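Glycoside Hydrolase (Bacteroides uniformis, PDB 5TA0) probably cleaves agarose chains as a family 86 glycoside hydrolase of a gut bacterium, and is seen here as a variant holding neoagarooctaose. Local coordinates at residues 281-286 with 323-328; 287-292 with 330-335; 341-346 with 408-413. All coordinates share one frame; numbering follows the deposited sequence. Where two conformers were deposited one is given.

Interaction 1: residues 281-286 with 323-328; sequences HLYDFP and ISQYSA. With GAL (beta-D-galactopyranose), chain C.
L282 pairs with Y326, Y283 with S327 and D284 with A328 where strands 277-285 and 321-326 lie parallel, the sixth and seventh of an eight-stranded beta/alpha barrel. The backbone of L282 clasps the residues flanking Y326: L282 N donates to Q325 O at 3.1 Å, and S327 N donates to L282 O. One step on, D284 N meets S327 O at 2.9 Å. H281, Y283, Q325 and S327 share one face of the sheet. There the imidazole of H281 is a flat shelf on which the aliphatic start of Q325 rests, with Q325 CB 3.6 Å from the ring centroid, a CH-pi contact. The Q325 amide plane lies only 22° from that ring, so the two stack. The Y283 ring runs past the backbone of S327 and A328 (CD1 to A328 C 3.6 Å) and brings OH up to Q325 CB (3.4 Å). With CG anti to the carbonyl carbon (chi1 -65°), the H281 ring turns its edge to S324: NE2 donates to S324 OG at 2.8 Å, almost exactly in the ring plane, though bent at 136°. Histidine suits the place because it offers one nitrogen to S324 and the other to E203; E199 holds S324 OG in turn. An alanine in place of H281 would probably leave S324 OG and E203 without this mate and open a gap beneath Q325. Q325 stands where clan GH-A enzymes carry the nucleophile, so it is probably the glutamine replacing a glutamate in this variant; a galactose of the bound sugar chain lies beside it. On the other side of the sheet L282, Y326, D284 and A328 project; L282 CD1 lies against I323 CG2, 4.0 Å away. The small A328 makes a hollow into which P286 pushes its CD, 3.8 Å from A328 CB.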
loop_
_atom_site.group_PDB
_atom_site.type_symbol
_atom_site.label_atom_id
_atom_site.label_comp_id
_atom_site.label_asym_id
_atom_site.label_seq_id
_atom_site.Cartn_x
_atom_site.Cartn_y
_atom_site.Cartn_z
ATOM N N HIS A 281 -6.976 -0.714 -2.057
ATOM C CA HIS A 281 -6.842 0.193 -0.930
ATOM C C HIS A 281 -6.826 -0.581 0.361
ATOM O O HIS A 281 -7.501 -1.576 0.486
ATOM C CB HIS A 281 -7.988 1.202 -0.955
ATOM C CG HIS A 281 -7.936 2.097 -2.151
ATOM N ND1 HIS A 281 -8.963 2.941 -2.504
ATOM C CD2 HIS A 281 -6.963 2.278 -3.078
ATOM C CE1 HIS A 281 -8.627 3.616 -3.594
ATOM N NE2 HIS A 281 -7.411 3.244 -3.945
ATOM N N LEU A 282 -6.028 -0.130 1.327
ATOM C CA LEU A 282 -5.876 -0.847 2.617
ATOM C C LEU A 282 -6.004 0.126 3.776
ATOM O O LEU A 282 -5.096 0.934 4.026
ATOM C CB LEU A 282 -4.529 -1.575 2.667
ATOM C CG LEU A 282 -4.410 -2.770 1.735
ATOM C CD1 LEU A 282 -2.965 -3.215 1.664
ATOM C CD2 LEU A 282 -5.321 -3.913 2.163
ATOM N N TYR A 283 -7.105 0.011 4.509
ATOM C CA TYR A 283 -7.339 0.872 5.650
ATOM C C TYR A 283 -7.560 0.083 6.930
ATOM O O TYR A 283 -8.394 -0.832 6.998
ATOM C CB TYR A 283 -8.536 1.743 5.388
ATOM C CG TYR A 283 -8.289 2.885 4.446
ATOM C CD1 TYR A 283 -7.559 3.980 4.837
ATOM C CD2 TYR A 283 -8.840 2.894 3.193
ATOM C CE1 TYR A 283 -7.374 5.053 3.993
ATOM C CE2 TYR A 283 -8.673 3.965 2.345
ATOM C CZ TYR A 283 -7.931 5.046 2.745
ATOM O OH TYR A 283 -7.795 6.135 1.896
ATOM N N ASP A 284 -6.810 0.469 7.952
ATOM C CA ASP A 284 -7.075 0.037 9.326
ATOM C C ASP A 284 -8.317 0.767 9.821
ATOM O O ASP A 284 -8.587 1.899 9.425
ATOM C CB ASP A 284 -5.915 0.453 10.240
ATOM C CG ASP A 284 -4.685 -0.457 10.131
ATOM O OD1 ASP A 284 -4.813 -1.643 9.757
ATOM O OD2 ASP A 284 -3.594 0.032 10.488
ATOM N N PHE A 285 -9.038 0.100 10.707
ATOM C CA PHE A 285 -10.178 0.712 11.423
ATOM C C PHE A 285 -9.857 0.814 12.926
ATOM O O PHE A 285 -10.273 -0.042 13.723
ATOM C CB PHE A 285 -11.485 -0.078 11.243
ATOM C CG PHE A 285 -12.108 -0.057 9.862
ATOM C CD1 PHE A 285 -11.670 0.732 8.818
ATOM C CD2 PHE A 285 -13.229 -0.847 9.643
ATOM C CE1 PHE A 285 -12.335 0.723 7.593
ATOM C CE2 PHE A 285 -13.886 -0.881 8.428
ATOM C CZ PHE A 285 -13.440 -0.079 7.406
ATOM N N PRO A 286 -9.132 1.855 13.346
ATOM C CA PRO A 286 -8.808 1.991 14.783
ATOM C C PRO A 286 -9.971 2.374 15.678
ATOM O O PRO A 286 -9.842 2.232 16.894
ATOM C CB PRO A 286 -7.751 3.089 14.798
ATOM C CG PRO A 286 -8.061 3.896 13.566
ATOM C CD PRO A 286 -8.462 2.896 12.543
ATOM N N ILE A 323 -0.897 -0.031 -4.158
ATOM C CA ILE A 323 -1.786 0.342 -3.047
ATOM C C ILE A 323 -1.981 1.845 -3.150
ATOM O O ILE A 323 -1.198 2.634 -2.628
ATOM C CB ILE A 323 -1.273 -0.141 -1.671
ATOM C CG1 ILE A 323 -0.918 -1.644 -1.700
ATOM C CG2 ILE A 323 -2.344 0.059 -0.619
ATOM C CD1 ILE A 323 0.531 -1.912 -1.956
ATOM N N SER A 324 -3.029 2.279 -3.875
ATOM C CA SER A 324 -3.105 3.682 -4.234
ATOM C C SER A 324 -3.695 4.594 -3.151
ATOM O O SER A 324 -3.638 5.807 -3.291
ATOM C CB SER A 324 -3.850 3.888 -5.535
ATOM O OG SER A 324 -5.121 3.291 -5.534
ATOM N N GLN A 325 -4.258 3.984 -2.112
ATOM C CA GLN A 325 -4.664 4.675 -0.866
ATOM C C GLN A 325 -4.469 3.720 0.296
ATOM O O GLN A 325 -4.971 2.597 0.234
ATOM C CB GLN A 325 -6.138 5.073 -0.863
ATOM C CG GLN A 325 -6.544 6.139 -1.880
ATOM C CD GLN A 325 -8.038 6.424 -1.879
ATOM O OE1 GLN A 325 -8.755 6.212 -0.856
ATOM N NE2 GLN A 325 -8.525 6.922 -2.989
ATOM N N TYR A 326 -3.790 4.162 1.343
ATOM C CA TYR A 326 -3.706 3.368 2.569
ATOM C C TYR A 326 -3.495 4.260 3.768
ATOM O O TYR A 326 -3.038 5.387 3.636
ATOM C CB TYR A 326 -2.606 2.319 2.490
ATOM C CG TYR A 326 -1.167 2.779 2.609
ATOM C CD1 TYR A 326 -0.517 2.769 3.840
ATOM C CD2 TYR A 326 -0.418 3.131 1.482
ATOM C CE1 TYR A 326 0.811 3.123 3.969
ATOM C CE2 TYR A 326 0.927 3.514 1.602
ATOM C CZ TYR A 326 1.538 3.466 2.833
ATOM O OH TYR A 326 2.876 3.774 3.007
ATOM N N SER A 327 -3.832 3.683 4.914
ATOM C CA SER A 327 -3.505 4.119 6.299
ATOM C C SER A 327 -4.683 3.728 7.187
ATOM O O SER A 327 -4.897 2.535 7.347
ATOM C CB SER A 327 -2.992 5.558 6.475
ATOM O OG SER A 327 -3.997 6.490 6.184
ATOM N N ALA A 328 -5.364 4.700 7.794
ATOM C CA ALA A 328 -6.520 4.405 8.663
ATOM C C ALA A 328 -7.734 5.184 8.182
ATOM O O ALA A 328 -7.617 6.297 7.638
ATOM C CB ALA A 328 -6.215 4.782 10.102
HETATM C C1 GAL C . -13.063 7.259 0.653
HETATM C C2 GAL C . -12.643 7.501 -0.788
HETATM C C3 GAL C . -11.817 8.758 -0.996
HETATM C C4 GAL C . -12.221 9.902 -0.072
HETATM C C5 GAL C . -12.434 9.457 1.349
HETATM C C6 GAL C . -12.880 10.563 2.323
HETATM O O2 GAL C . -11.860 6.408 -1.244
HETATM O O3 GAL C . -12.094 9.108 -2.361
HETATM O O4 GAL C . -13.439 10.472 -0.585
HETATM O O5 GAL C . -13.465 8.472 1.296
HETATM O O6 GAL C . -11.906 11.610 2.480
#

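Interaction 2: residues 287-292 with 330-335; sequences CKDGKQ and THDYNR. With GAL (beta-D-galactopyranose), chain B; SO4 (sulfate ion), chain E.
K288 lays its side chain across H331 at the rim of the sugar pocket, leaving a tight beta hairpin whose type I' turn spans K288 to K291. Its CB starts beside H331 ND1 (3.7 Å). CG, anti to the backbone N at chi1 -173°, sits over the middle of the ring, 3.9 Å from its centroid and 13° off the normal, a CH-pi contact. CD moves on to the CE1 corner, and CE passes the ring to approach O5 of a galactose at 3.4 Å. Only at chi4 does the chain bend, carrying NZ away from the histidine. Lysine suits the place because its four methylenes can cover both an imidazole and a sugar while the ammonium stays near the surface. The ring beneath is held by both nitrogens: a water bonded to C287 N lies at ND1, in the ring plane, while NE2 binds the galactose. F285 adds an edge-to-face contact.

D332 ties the loop to the hairpin. Its backbone N donates to C287 O at 2.9 Å, and its carboxylate takes the turn like a fork: OD1 accepts from D289 N at 2.8 Å and OD2 from G290 N at 2.8 Å, each through its syn lone pair. Two successive amides of the turn are thus satisfied by one flat group, a task for which aspartate is short enough. Both central residues of a type I' turn have positive phi, which suits glycine at G290. Deeper in, C287 SG packs against the edge of the Y333 ring, 3.8 Å from CD1, while the Y333 hydroxyl is bound by D485. At the pocket end, H331 NE2 donates to galactose O4 at 2.9 Å, nearly straight at 162°.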
loop_
_atom_site.group_PDB
_atom_site.type_symbol
_atom_site.label_atom_id
_atom_site.label_comp_id
_atom_site.label_asym_id
_atom_site.label_seq_id
_atom_site.Cartn_x
_atom_site.Cartn_y
_atom_site.Cartn_z
ATOM N N CYS A 287 -11.074 2.840 15.122
ATOM C CA CYS A 287 -12.175 3.352 15.952
ATOM C C CYS A 287 -13.479 3.380 15.163
ATOM O O CYS A 287 -13.893 4.421 14.668
ATOM C CB CYS A 287 -11.821 4.737 16.485
ATOM S SG CYS A 287 -11.355 5.952 15.246
ATOM N N LYS A 288 -14.076 2.206 15.016
ATOM C CA LYS A 288 -15.368 2.069 14.346
ATOM C C LYS A 288 -16.379 1.651 15.396
ATOM O O LYS A 288 -16.428 0.481 15.801
ATOM C CB LYS A 288 -15.309 1.057 13.206
ATOM C CG LYS A 288 -16.589 1.002 12.383
ATOM C CD LYS A 288 -16.450 0.078 11.196
ATOM C CE LYS A 288 -17.677 0.098 10.315
ATOM N NZ LYS A 288 -18.847 -0.557 10.954
ATOM N N ASP A 289 -17.149 2.628 15.864
ATOM C CA ASP A 289 -18.081 2.429 16.993
ATOM C C ASP A 289 -17.351 1.795 18.189
ATOM O O ASP A 289 -17.842 0.821 18.793
ATOM C CB ASP A 289 -19.286 1.570 16.578
ATOM C CG ASP A 289 -20.083 2.177 15.441
ATOM O OD1 ASP A 289 -20.406 3.387 15.497
ATOM O OD2 ASP A 289 -20.410 1.426 14.499
ATOM N N GLY A 290 -16.162 2.314 18.496
ATOM C CA GLY A 290 -15.348 1.854 19.609
ATOM C C GLY A 290 -14.568 0.561 19.393
ATOM O O GLY A 290 -13.852 0.126 20.299
ATOM N N LYS A 291 -14.669 -0.018 18.199
ATOM C CA LYS A 291 -13.984 -1.263 17.867
ATOM C C LYS A 291 -12.701 -1.001 17.077
ATOM O O LYS A 291 -12.599 0.001 16.330
ATOM C CB LYS A 291 -14.887 -2.172 17.050
ATOM C CG LYS A 291 -16.241 -2.466 17.690
ATOM C CD LYS A 291 -16.116 -3.421 18.854
ATOM C CE LYS A 291 -17.482 -3.738 19.467
ATOM N NZ LYS A 291 -17.320 -4.179 20.877
ATOM N N GLN A 292 -11.706 -1.864 17.300
ATOM C CA GLN A 292 -10.377 -1.773 16.664
ATOM C C GLN A 292 -10.148 -2.962 15.743
ATOM O O GLN A 292 -9.857 -4.067 16.210
ATOM C CB GLN A 292 -9.267 -1.745 17.722
ATOM C CG GLN A 292 -8.858 -0.359 18.213
ATOM C CD GLN A 292 -7.794 -0.377 19.300
ATOM O OE1 GLN A 292 -6.594 -0.176 19.044
ATOM N NE2 GLN A 292 -8.225 -0.609 20.533
ATOM N N THR A 330 -10.902 6.715 10.152
ATOM C CA THR A 330 -11.108 7.053 11.567
ATOM C C THR A 330 -12.592 7.376 11.854
ATOM O O THR A 330 -12.931 8.492 12.184
ATOM C CB THR A 330 -10.189 8.214 12.001
ATOM O OG1 THR A 330 -10.431 9.368 11.201
ATOM C CG2 THR A 330 -8.701 7.829 11.890
ATOM N N HIS A 331 -13.449 6.374 11.758
ATOM C CA HIS A 331 -14.920 6.603 11.749
ATOM C C HIS A 331 -15.379 7.468 12.915
ATOM O O HIS A 331 -16.099 8.428 12.719
ATOM C CB HIS A 331 -15.683 5.310 11.865
ATOM C CG HIS A 331 -15.433 4.371 10.745
ATOM N ND1 HIS A 331 -14.332 3.549 10.708
ATOM C CD2 HIS A 331 -16.135 4.119 9.622
ATOM C CE1 HIS A 331 -14.361 2.837 9.597
ATOM N NE2 HIS A 331 -15.437 3.171 8.913
ATOM N N ASP A 332 -14.941 7.108 14.119
ATOM C CA ASP A 332 -15.428 7.799 15.324
ATOM C C ASP A 332 -14.937 9.230 15.427
ATOM O O ASP A 332 -15.428 9.987 16.276
ATOM C CB ASP A 332 -15.055 7.026 16.601
ATOM C CG ASP A 332 -15.738 5.649 16.701
ATOM O OD1 ASP A 332 -16.655 5.358 15.923
ATOM O OD2 ASP A 332 -15.307 4.844 17.558
ATOM N N TYR A 333 -13.993 9.647 14.575
ATOM C CA TYR A 333 -13.487 11.010 14.538
ATOM C C TYR A 333 -13.805 11.758 13.244
ATOM O O TYR A 333 -13.383 12.881 13.073
ATOM C CB TYR A 333 -11.971 11.003 14.759
ATOM C CG TYR A 333 -11.606 10.737 16.181
ATOM C CD1 TYR A 333 -11.534 9.446 16.685
ATOM C CD2 TYR A 333 -11.337 11.789 17.039
ATOM C CE1 TYR A 333 -11.216 9.220 18.023
ATOM C CE2 TYR A 333 -11.008 11.579 18.358
ATOM C CZ TYR A 333 -10.966 10.301 18.852
ATOM O OH TYR A 333 -10.610 10.128 20.192
ATOM N N ASN A 334 -14.558 11.142 12.343
ATOM C CA ASN A 334 -14.798 11.739 11.022
ATOM C C ASN A 334 -15.941 12.755 10.983
ATOM O O ASN A 334 -16.115 13.447 9.963
ATOM C CB ASN A 334 -14.953 10.644 9.975
ATOM C CG ASN A 334 -13.622 10.062 9.552
ATOM O OD1 ASN A 334 -12.556 10.607 9.874
ATOM N ND2 ASN A 334 -13.677 8.939 8.851
ATOM N N ARG A 335 -16.681 12.897 12.077
ATOM C CA ARG A 335 -17.608 14.026 12.231
ATOM C C ARG A 335 -17.111 15.024 13.289
ATOM O O ARG A 335 -17.888 15.796 13.859
ATOM C CB ARG A 335 -19.023 13.530 12.557
ATOM C CG ARG A 335 -19.616 12.561 11.537
ATOM C CD ARG A 335 -20.030 13.246 10.248
HETATM C C1 GAL B . -19.060 2.715 7.254
HETATM C C2 GAL B . -18.361 3.903 6.627
HETATM C C3 GAL B . -17.775 3.549 5.263
HETATM C C4 GAL B . -16.953 2.270 5.346
HETATM C C5 GAL B . -17.793 1.163 5.969
HETATM C C6 GAL B . -17.046 -0.155 6.014
HETATM O O1 GAL B . -19.508 3.004 8.593
HETATM O O2 GAL B . -19.270 4.984 6.436
HETATM O O3 GAL B . -17.009 4.688 4.859
HETATM O O4 GAL B . -15.778 2.467 6.147
HETATM O O5 GAL B . -18.167 1.591 7.287
HETATM O O6 GAL B . -17.881 -1.172 6.570
HETATM S S SO4 E . -17.142 7.956 7.634
HETATM O O1 SO4 E . -15.685 7.706 7.719
HETATM O O2 SO4 E . -17.719 7.207 6.482
HETATM O O3 SO4 E . -17.368 9.406 7.426
HETATM O O4 SO4 E . -17.766 7.500 8.902
HETATM O O HOH W 1 -12.022 3.149 12.417
#

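Interaction 3: residues 341-346 with 408-413; sequences YRDWLR and SELIKF
A helix of the beta/alpha barrel, 340-358, meets the turn that leads into helix 411-416 through D343, whose carboxylate reaches into this type I turn from S408 to I411. D343 OD2 accepts from E409 N at 2.9 Å, with a bent approach of 142°. The donor comes on the anti side of the oxygen and 28° out of the carboxylate plane. The same OD2 is also held by the indole nitrogen of W338, which gives this buried oxygen two donors and probably steadies its charge. Aspartate fits because its short arm, with CG anti to the carbonyl carbon at chi1 -76°, brings the oxygen to the turn without a flexible chain.

Van der Waals packing completes the seam. The D343 side chain and L410 cross at about a right angle; the CD2 methyl of L410 lies 3.8 Å from D343 CB, and L410 CG lies against the carboxylate, 3.9 Å from D343 OD1. That methyl also approaches D343 O and, less closely, R346 CB at 4.1 Å, so it fills the groove between two residues one helical turn apart. Leucine supplies the branched end needed to touch both. The guanidinium of R346 leads elsewhere, to the carbonyl of F370. E409 presses its CB against D343 CB at 3.7 Å, then folds at chi2, sending its carboxylate away from the aspartate to K412, where OE1 and NZ form a 2.7 Å salt bridge, which probably eases the repulsion between the two acids.

Within the turn, S408 OG accepts from L410 N at 3.0 Å and is bonded also to the carbonyl of R390. A serine side chain closing on the amide two residues ahead is an ST turn, here capping the entrance to a short helix packed against a barrel helix.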
loop_
_atom_site.group_PDB
_atom_site.type_symbol
_atom_site.label_atom_id
_atom_site.label_comp_id
_atom_site.label_asym_id
_atom_site.label_seq_id
_atom_site.Cartn_x
_atom_site.Cartn_y
_atom_site.Cartn_z
ATOM N N TYR A 341 -4.564 14.187 17.513
ATOM C CA TYR A 341 -4.814 12.777 17.773
ATOM C C TYR A 341 -5.328 12.038 16.531
ATOM O O TYR A 341 -4.891 10.898 16.226
ATOM C CB TYR A 341 -5.784 12.586 18.936
ATOM C CG TYR A 341 -6.045 11.149 19.261
ATOM C CD1 TYR A 341 -5.045 10.339 19.791
ATOM C CD2 TYR A 341 -7.285 10.583 19.025
ATOM C CE1 TYR A 341 -5.280 9.009 20.083
ATOM C CE2 TYR A 341 -7.535 9.252 19.314
ATOM C CZ TYR A 341 -6.531 8.461 19.850
ATOM O OH TYR A 341 -6.816 7.145 20.126
ATOM N N ARG A 342 -6.264 12.646 15.803
ATOM C CA ARG A 342 -6.758 11.986 14.604
ATOM C C ARG A 342 -5.619 11.768 13.599
ATOM O O ARG A 342 -5.543 10.700 12.989
ATOM C CB ARG A 342 -7.891 12.786 13.994
ATOM C CG ARG A 342 -8.633 12.004 12.923
ATOM C CD ARG A 342 -9.839 12.730 12.401
ATOM N NE ARG A 342 -9.495 13.915 11.634
ATOM C CZ ARG A 342 -10.350 14.882 11.328
ATOM N NH1 ARG A 342 -9.930 15.934 10.644
ATOM N NH2 ARG A 342 -11.617 14.827 11.718
ATOM N N ASP A 343 -4.725 12.737 13.480
ATOM C CA ASP A 343 -3.526 12.564 12.637
ATOM C C ASP A 343 -2.643 11.410 13.140
ATOM O O ASP A 343 -2.136 10.630 12.323
ATOM C CB ASP A 343 -2.712 13.838 12.539
ATOM C CG ASP A 343 -3.299 14.897 11.625
ATOM O OD1 ASP A 343 -4.252 14.619 10.876
ATOM O OD2 ASP A 343 -2.784 16.040 11.694
ATOM N N TRP A 344 -2.456 11.266 14.454
ATOM C CA TRP A 344 -1.711 10.134 15.020
ATOM C C TRP A 344 -2.318 8.793 14.587
ATOM O O TRP A 344 -1.606 7.858 14.191
ATOM C CB TRP A 344 -1.637 10.202 16.553
ATOM C CG TRP A 344 -1.242 8.920 17.190
ATOM C CD1 TRP A 344 -2.044 8.065 17.891
ATOM C CD2 TRP A 344 0.036 8.275 17.110
ATOM N NE1 TRP A 344 -1.346 6.963 18.287
ATOM C CE2 TRP A 344 -0.064 7.058 17.817
ATOM C CE3 TRP A 344 1.261 8.612 16.515
ATOM C CZ2 TRP A 344 1.017 6.182 17.962
ATOM C CZ3 TRP A 344 2.333 7.716 16.641
ATOM C CH2 TRP A 344 2.197 6.524 17.362
ATOM N N LEU A 345 -3.645 8.707 14.597
ATOM C CA LEU A 345 -4.307 7.474 14.169
ATOM C C LEU A 345 -3.902 7.105 12.750
ATOM O O LEU A 345 -3.651 5.948 12.473
ATOM C CB LEU A 345 -5.825 7.568 14.284
ATOM C CG LEU A 345 -6.365 7.723 15.717
ATOM C CD1 LEU A 345 -7.874 7.816 15.637
ATOM C CD2 LEU A 345 -5.963 6.582 16.638
ATOM N N ARG A 346 -3.786 8.113 11.899
ATOM C CA ARG A 346 -3.334 7.877 10.516
ATOM C C ARG A 346 -1.840 7.538 10.478
ATOM O O ARG A 346 -1.423 6.604 9.762
ATOM C CB ARG A 346 -3.619 9.108 9.658
ATOM C CG ARG A 346 -5.089 9.510 9.617
ATOM C CD ARG A 346 -5.289 10.617 8.598
ATOM N NE ARG A 346 -5.259 10.057 7.260
ATOM C CZ ARG A 346 -6.274 9.390 6.709
ATOM N NH1 ARG A 346 -6.156 8.843 5.503
ATOM N NH2 ARG A 346 -7.441 9.277 7.336
ATOM N N SER A 408 -0.221 20.093 9.155
ATOM C CA SER A 408 -0.864 19.208 10.103
ATOM C C SER A 408 0.196 18.329 10.756
ATOM O O SER A 408 1.389 18.438 10.431
ATOM C CB SER A 408 -1.898 18.344 9.413
ATOM O OG SER A 408 -1.241 17.313 8.653
ATOM N N GLU A 409 -0.204 17.396 11.617
ATOM C CA GLU A 409 0.770 16.495 12.202
ATOM C C GLU A 409 1.238 15.427 11.214
ATOM O O GLU A 409 2.221 14.755 11.490
ATOM C CB GLU A 409 0.249 15.842 13.481
ATOM C CG GLU A 409 -0.124 16.862 14.567
ATOM C CD GLU A 409 1.031 17.771 14.897
ATOM O OE1 GLU A 409 2.112 17.256 15.227
ATOM O OE2 GLU A 409 0.915 19.012 14.731
ATOM N N LEU A 410 0.582 15.315 10.057
ATOM C CA LEU A 410 1.039 14.320 9.075
ATOM C C LEU A 410 2.427 14.637 8.520
ATOM O O LEU A 410 3.115 13.728 8.028
ATOM C CB LEU A 410 0.008 14.168 7.951
ATOM C CG LEU A 410 -1.412 13.766 8.385
ATOM C CD1 LEU A 410 -2.338 13.579 7.197
ATOM C CD2 LEU A 410 -1.436 12.520 9.256
ATOM N N ILE A 411 2.898 15.879 8.657
ATOM C CA ILE A 411 4.267 16.197 8.248
ATOM C C ILE A 411 5.292 15.374 9.024
ATOM O O ILE A 411 6.406 15.131 8.541
ATOM C CB ILE A 411 4.569 17.717 8.359
ATOM C CG1 ILE A 411 5.837 18.109 7.594
ATOM C CG2 ILE A 411 4.710 18.188 9.817
ATOM C CD1 ILE A 411 5.836 17.803 6.111
ATOM N N LYS A 412 4.937 14.940 10.227
ATOM C CA LYS A 412 5.861 14.157 11.052
ATOM C C LYS A 412 6.270 12.849 10.381
ATOM O O LYS A 412 7.364 12.357 10.633
ATOM C CB LYS A 412 5.303 13.895 12.455
ATOM C CG LYS A 412 5.334 15.134 13.333
ATOM C CD LYS A 412 4.667 14.898 14.669
ATOM C CE LYS A 412 5.083 15.915 15.716
ATOM N NZ LYS A 412 4.782 17.310 15.378
ATOM N N PHE A 413 5.411 12.283 9.528
ATOM C CA PHE A 413 5.814 11.100 8.747
ATOM C C PHE A 413 7.019 11.413 7.848
ATOM O O PHE A 413 7.977 10.663 7.807
ATOM C CB PHE A 413 4.643 10.605 7.895
ATOM C CG PHE A 413 5.004 9.490 6.946
ATOM C CD1 PHE A 413 5.058 8.172 7.360
ATOM C CD2 PHE A 413 5.302 9.772 5.628
ATOM C CE1 PHE A 413 5.420 7.173 6.486
ATOM C CE2 PHE A 413 5.653 8.766 4.735
ATOM C CZ PHE A 413 5.704 7.469 5.172
#

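The three contacts form a triangle, with centres about 14 Å apart from interaction 1 to each of the others and about 16 Å between interactions 2 and 3. Interactions 1 and 2 alternate along the chain: strand 277-285 runs directly into the hairpin at 287-292, and strand 321-326 into the loop at 330-335, so one barrel strand pair continues outward as the pocket wall. Both contribute residues to the glycan site. That loop then enters helix 340-358, where interaction 3 packs the outside of the barrel. The backbone oxygen of Y333 probably bonds to R342, joining interactions 2 and 3, so the sugar-binding loop is tied to the outer helix.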